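Local atomic coordinates of stage II sporulation protein SA (PDB entry 3O6Q), a protein that is the toxic component of a type II toxin-antitoxin system, causing peptidoglycan holes and cell death unless neutralised by its cognate antitoxin SpoIISB. Residues L12-N15 with N16-L19; N24-K27 with T28-Y31. All coordinates share one frame; numbering follows the deposited sequence.

Interaction 1. Residues L12-N15 with N16-L19; sequences LEEN and NEML
Two successive turns of the long N-terminal helix 7-35 meet here, in the predicted cytoplasmic part of the toxin, with the amides of Asn16, Glu17, Met18 and Leu19 bonded to the carbonyls four residues earlier. The bond from Glu17 N to Glu13 O is 2.8 Å long. Leu19 N bonds to Asn15 O at 3.0 Å. Met18, present as selenomethionine, leans back over the preceding turn: its CG lies 3.1 Å from Glu14 O, and bends at the next two torsions then carry SE away from the segment 12-15.

One flank of this alpha-helix packs against another copy of the protein, where Leu12 meets its counterpart Leu12, Asn15 packs on Leu19 and Leu19 on Asn15 of the second subunit. Chains of another protein cover further sides, and Asn15 OD1 is hydrogen-bonded to a polar side chain of one of them. On the partly exposed flank Glu14 and Glu17 run alongside each other, with Glu14 CG 4.5 Å from Glu17 OE2. Their OE2 atoms stay 5.7 Å apart, a spacing at which like charges would probably repel only modestly.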
loop_
_atom_site.group_PDB
_atom_site.type_symbol
_atom_site.label_atom_id
_atom_site.label_comp_id
_atom_site.label_asym_id
_atom_site.label_seq_id
_atom_site.Cartn_x
_atom_site.Cartn_y
_atom_site.Cartn_z
ATOM N N LEU A 12 14.554 -19.781 -1.457
ATOM C CA LEU A 12 14.349 -19.152 -2.747
ATOM C C LEU A 12 12.871 -19.189 -3.146
ATOM O O LEU A 12 12.325 -18.187 -3.625
ATOM C CB LEU A 12 15.186 -19.902 -3.774
ATOM C CG LEU A 12 15.887 -19.208 -4.919
ATOM C CD1 LEU A 12 16.651 -18.015 -4.383
ATOM C CD2 LEU A 12 16.811 -20.214 -5.579
ATOM N N GLU A 13 12.233 -20.338 -2.939
ATOM C CA GLU A 13 10.796 -20.484 -3.135
ATOM C C GLU A 13 10.041 -19.574 -2.169
ATOM O O GLU A 13 9.006 -18.997 -2.523
ATOM C CB GLU A 13 10.352 -21.949 -2.964
ATOM C CG GLU A 13 10.076 -22.683 -4.299
ATOM C CD GLU A 13 10.339 -24.186 -4.260
ATOM O OE1 GLU A 13 11.491 -24.573 -3.971
ATOM O OE2 GLU A 13 9.417 -24.987 -4.549
ATOM N N GLU A 14 10.552 -19.433 -0.948
ATOM C CA GLU A 14 9.896 -18.546 0.030
ATOM C C GLU A 14 10.007 -17.086 -0.395
ATOM O O GLU A 14 9.042 -16.360 -0.309
ATOM C CB GLU A 14 10.480 -18.711 1.431
ATOM C CG GLU A 14 9.434 -18.802 2.541
ATOM C CD GLU A 14 9.946 -19.563 3.749
ATOM O OE1 GLU A 14 11.181 -19.741 3.881
ATOM O OE2 GLU A 14 9.106 -19.997 4.566
ATOM N N ASN A 15 11.185 -16.662 -0.863
ATOM C CA ASN A 15 11.365 -15.282 -1.387
ATOM C C ASN A 15 10.454 -15.050 -2.577
ATOM O O ASN A 15 9.718 -14.086 -2.616
ATOM C CB ASN A 15 12.815 -15.016 -1.797
ATOM C CG ASN A 15 13.689 -14.632 -0.615
ATOM O OD1 ASN A 15 14.698 -15.282 -0.332
ATOM N ND2 ASN A 15 13.273 -13.599 0.112
ATOM N N ASN A 16 10.457 -16.005 -3.500
ATOM C CA ASN A 16 9.656 -15.924 -4.694
ATOM C C ASN A 16 8.157 -15.833 -4.394
ATOM O O ASN A 16 7.465 -14.989 -4.954
ATOM C CB ASN A 16 9.942 -17.132 -5.582
ATOM C CG ASN A 16 9.508 -16.916 -6.988
ATOM O OD1 ASN A 16 9.810 -15.884 -7.572
ATOM N ND2 ASN A 16 8.784 -17.874 -7.550
ATOM N N GLU A 17 7.683 -16.695 -3.504
ATOM C CA GLU A 17 6.305 -16.680 -3.050
ATOM C C GLU A 17 5.949 -15.341 -2.418
ATOM O O GLU A 17 4.943 -14.747 -2.787
ATOM C CB GLU A 17 6.055 -17.829 -2.085
ATOM C CG GLU A 17 4.757 -17.756 -1.258
ATOM C CD GLU A 17 5.016 -18.182 0.196
ATOM O OE1 GLU A 17 4.831 -19.381 0.503
ATOM O OE2 GLU A 17 5.467 -17.333 1.013
HETATM N N MSE A 18 6.771 -14.851 -1.495
HETATM C CA MSE A 18 6.552 -13.539 -0.861
HETATM C C MSE A 18 6.394 -12.412 -1.893
HETATM O O MSE A 18 5.526 -11.550 -1.746
HETATM C CB MSE A 18 7.739 -13.179 0.037
HETATM C CG MSE A 18 7.862 -13.978 1.331
HETATM SE SE MSE A 18 6.700 -13.268 2.724
HETATM C CE MSE A 18 7.507 -11.537 3.121
ATOM N N LEU A 19 7.260 -12.389 -2.903
ATOM C CA LEU A 19 7.275 -11.271 -3.846
ATOM C C LEU A 19 6.076 -11.315 -4.771
ATOM O O LEU A 19 5.503 -10.279 -5.090
ATOM C CB LEU A 19 8.540 -11.280 -4.696
ATOM C CG LEU A 19 9.835 -10.770 -4.024
ATOM C CD1 LEU A 19 11.108 -11.235 -4.761
ATOM C CD2 LEU A 19 9.784 -9.225 -3.831
#

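Interaction 2. Residues N24-K27 with T28-Y31; sequences NRLK and TYQY
Leu26 lays its CD1 methyl beside the ring of Tyr29, 3.7 Å from Tyr29 CD2, approaching the ring obliquely. The two residues are three apart on helix 7-35, an i to i+3 pairing along one side of an alpha-helix. Because chi1 of Leu26 (-173°) sets CG opposite the backbone N, the branch swings toward the next turn, while the ring of Tyr29 projects away from 24-27. Both side chains pack on Leu137 of helix 132-148 in the same chain. The apolar pair thus belongs to the packing between two helices of the predicted cytoplasmic domain, and it reaches the subunit interface as well: Tyr29 OH is hydrogen-bonded to Tyr29 OH of the second subunit, and Gln30 OE1 to Thr139 OG1 of that subunit.

Beneath the side chains the regular helical bonds continue, Tyr29 N to Arg25 O at 2.9 Å and Gln30 N to Leu26 O at 3.0 Å. Arg25 extends away from 28-31, and its guanidinium group forms a salt bridge with Asp134 and a hydrogen bond to Ile129 O. This ties the helix to the start of helix 132-148 and the loop before it.

Thr28 bonds back to the preceding turn twice, through its amide and its hydroxyl. OG1 stands beside its own backbone N (chi1 -60°), which directs the hydroxyl back to the carbonyl of Asn24. That oxygen therefore accepts two bonds from one residue, from Thr28 N at 2.9 Å and from Thr28 OG1 at 3.1 Å, the two donors lying on opposite faces of the Asn24 carbonyl plane.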
loop_
_atom_site.group_PDB
_atom_site.type_symbol
_atom_site.label_atom_id
_atom_site.label_comp_id
_atom_site.label_asym_id
_atom_site.label_seq_id
_atom_site.Cartn_x
_atom_site.Cartn_y
_atom_site.Cartn_z
ATOM N N ASN A 24 0.818 -9.278 -5.998
ATOM C CA ASN A 24 -0.605 -9.532 -6.343
ATOM C C ASN A 24 -1.577 -8.795 -5.410
ATOM O O ASN A 24 -2.573 -8.176 -5.853
ATOM C CB ASN A 24 -0.959 -11.026 -6.336
ATOM C CG ASN A 24 -0.292 -11.813 -7.465
ATOM O OD1 ASN A 24 0.155 -11.243 -8.466
ATOM N ND2 ASN A 24 -0.242 -13.148 -7.315
ATOM N N ARG A 25 -1.308 -8.862 -4.121
ATOM C CA ARG A 25 -2.214 -8.252 -3.153
ATOM C C ARG A 25 -2.164 -6.737 -3.327
ATOM O O ARG A 25 -3.176 -6.081 -3.204
ATOM C CB ARG A 25 -1.858 -8.673 -1.731
ATOM C CG ARG A 25 -2.174 -10.085 -1.443
ATOM C CD ARG A 25 -1.930 -10.476 0.007
ATOM N NE ARG A 25 -2.290 -11.860 0.250
ATOM C CZ ARG A 25 -2.003 -12.539 1.361
ATOM N NH1 ARG A 25 -1.308 -11.988 2.363
ATOM N NH2 ARG A 25 -2.398 -13.807 1.450
ATOM N N LEU A 26 -0.995 -6.200 -3.670
ATOM C CA LEU A 26 -0.862 -4.760 -3.856
ATOM C C LEU A 26 -1.518 -4.323 -5.178
ATOM O O LEU A 26 -2.179 -3.295 -5.231
ATOM C CB LEU A 26 0.604 -4.313 -3.734
ATOM C CG LEU A 26 0.751 -2.774 -3.758
ATOM C CD1 LEU A 26 -0.044 -2.075 -2.622
ATOM C CD2 LEU A 26 2.233 -2.376 -3.760
ATOM N N LYS A 27 -1.396 -5.143 -6.222
ATOM C CA LYS A 27 -2.188 -4.956 -7.448
ATOM C C LYS A 27 -3.689 -4.895 -7.190
ATOM O O LYS A 27 -4.389 -4.018 -7.675
ATOM C CB LYS A 27 -1.915 -6.094 -8.439
ATOM C CG LYS A 27 -0.607 -5.950 -9.189
ATOM C CD LYS A 27 -0.237 -7.187 -9.929
ATOM C CE LYS A 27 -1.125 -7.394 -11.139
ATOM N NZ LYS A 27 -0.623 -8.615 -11.841
ATOM N N THR A 28 -4.198 -5.839 -6.434
ATOM C CA THR A 28 -5.603 -5.808 -6.043
ATOM C C THR A 28 -5.992 -4.579 -5.267
ATOM O O THR A 28 -7.020 -3.985 -5.533
ATOM C CB THR A 28 -5.955 -7.055 -5.262
ATOM O OG1 THR A 28 -5.687 -8.179 -6.124
ATOM C CG2 THR A 28 -7.443 -7.094 -4.817
ATOM N N TYR A 29 -5.178 -4.208 -4.282
ATOM C CA TYR A 29 -5.461 -3.046 -3.425
ATOM C C TYR A 29 -5.600 -1.782 -4.289
ATOM O O TYR A 29 -6.561 -1.031 -4.174
ATOM C CB TYR A 29 -4.334 -2.937 -2.390
ATOM C CG TYR A 29 -4.222 -1.674 -1.551
ATOM C CD1 TYR A 29 -4.791 -1.583 -0.286
ATOM C CD2 TYR A 29 -3.425 -0.621 -1.970
ATOM C CE1 TYR A 29 -4.624 -0.433 0.525
ATOM C CE2 TYR A 29 -3.239 0.525 -1.162
ATOM C CZ TYR A 29 -3.859 0.613 0.058
ATOM O OH TYR A 29 -3.724 1.758 0.809
ATOM N N GLN A 30 -4.638 -1.576 -5.174
ATOM C CA GLN A 30 -4.624 -0.406 -6.022
ATOM C C GLN A 30 -5.793 -0.448 -6.985
ATOM O O GLN A 30 -6.401 0.569 -7.228
ATOM C CB GLN A 30 -3.328 -0.332 -6.799
ATOM C CG GLN A 30 -3.201 0.944 -7.646
ATOM C CD GLN A 30 -3.413 0.749 -9.159
ATOM O OE1 GLN A 30 -2.819 1.483 -9.978
ATOM N NE2 GLN A 30 -4.268 -0.215 -9.536
ATOM N N TYR A 31 -6.111 -1.624 -7.530
ATOM C CA TYR A 31 -7.206 -1.723 -8.480
ATOM C C TYR A 31 -8.506 -1.329 -7.818
ATOM O O TYR A 31 -9.328 -0.571 -8.398
ATOM C CB TYR A 31 -7.284 -3.120 -9.073
ATOM C CG TYR A 31 -8.417 -3.292 -10.064
ATOM C CD1 TYR A 31 -8.209 -3.130 -11.432
ATOM C CD2 TYR A 31 -9.679 -3.649 -9.638
ATOM C CE1 TYR A 31 -9.234 -3.291 -12.346
ATOM C CE2 TYR A 31 -10.717 -3.797 -10.541
ATOM C CZ TYR A 31 -10.487 -3.618 -11.891
ATOM O OH TYR A 31 -11.543 -3.794 -12.766
#

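Overall arrangement
Both contacts lie on helix 7-35, interaction 1 nearer its N-terminal end and interaction 2 further along, their centres about 18 Å apart and their nearest atoms about 5 Å. Each is partly buried and touches the second subunit, but the surroundings differ. Around 12-19, about 22 Å from the chain centre, much of the cover comes from other chains, and between the two segments the main-chain bonds dominate. Interaction 2, at about 15 Å, packs against helix 132-148 of its own chain as well. It adds a leucine-tyrosine overlap and a threonine hydroxyl bond, whereas the acidic pair of interaction 1 makes no charged-atom contact.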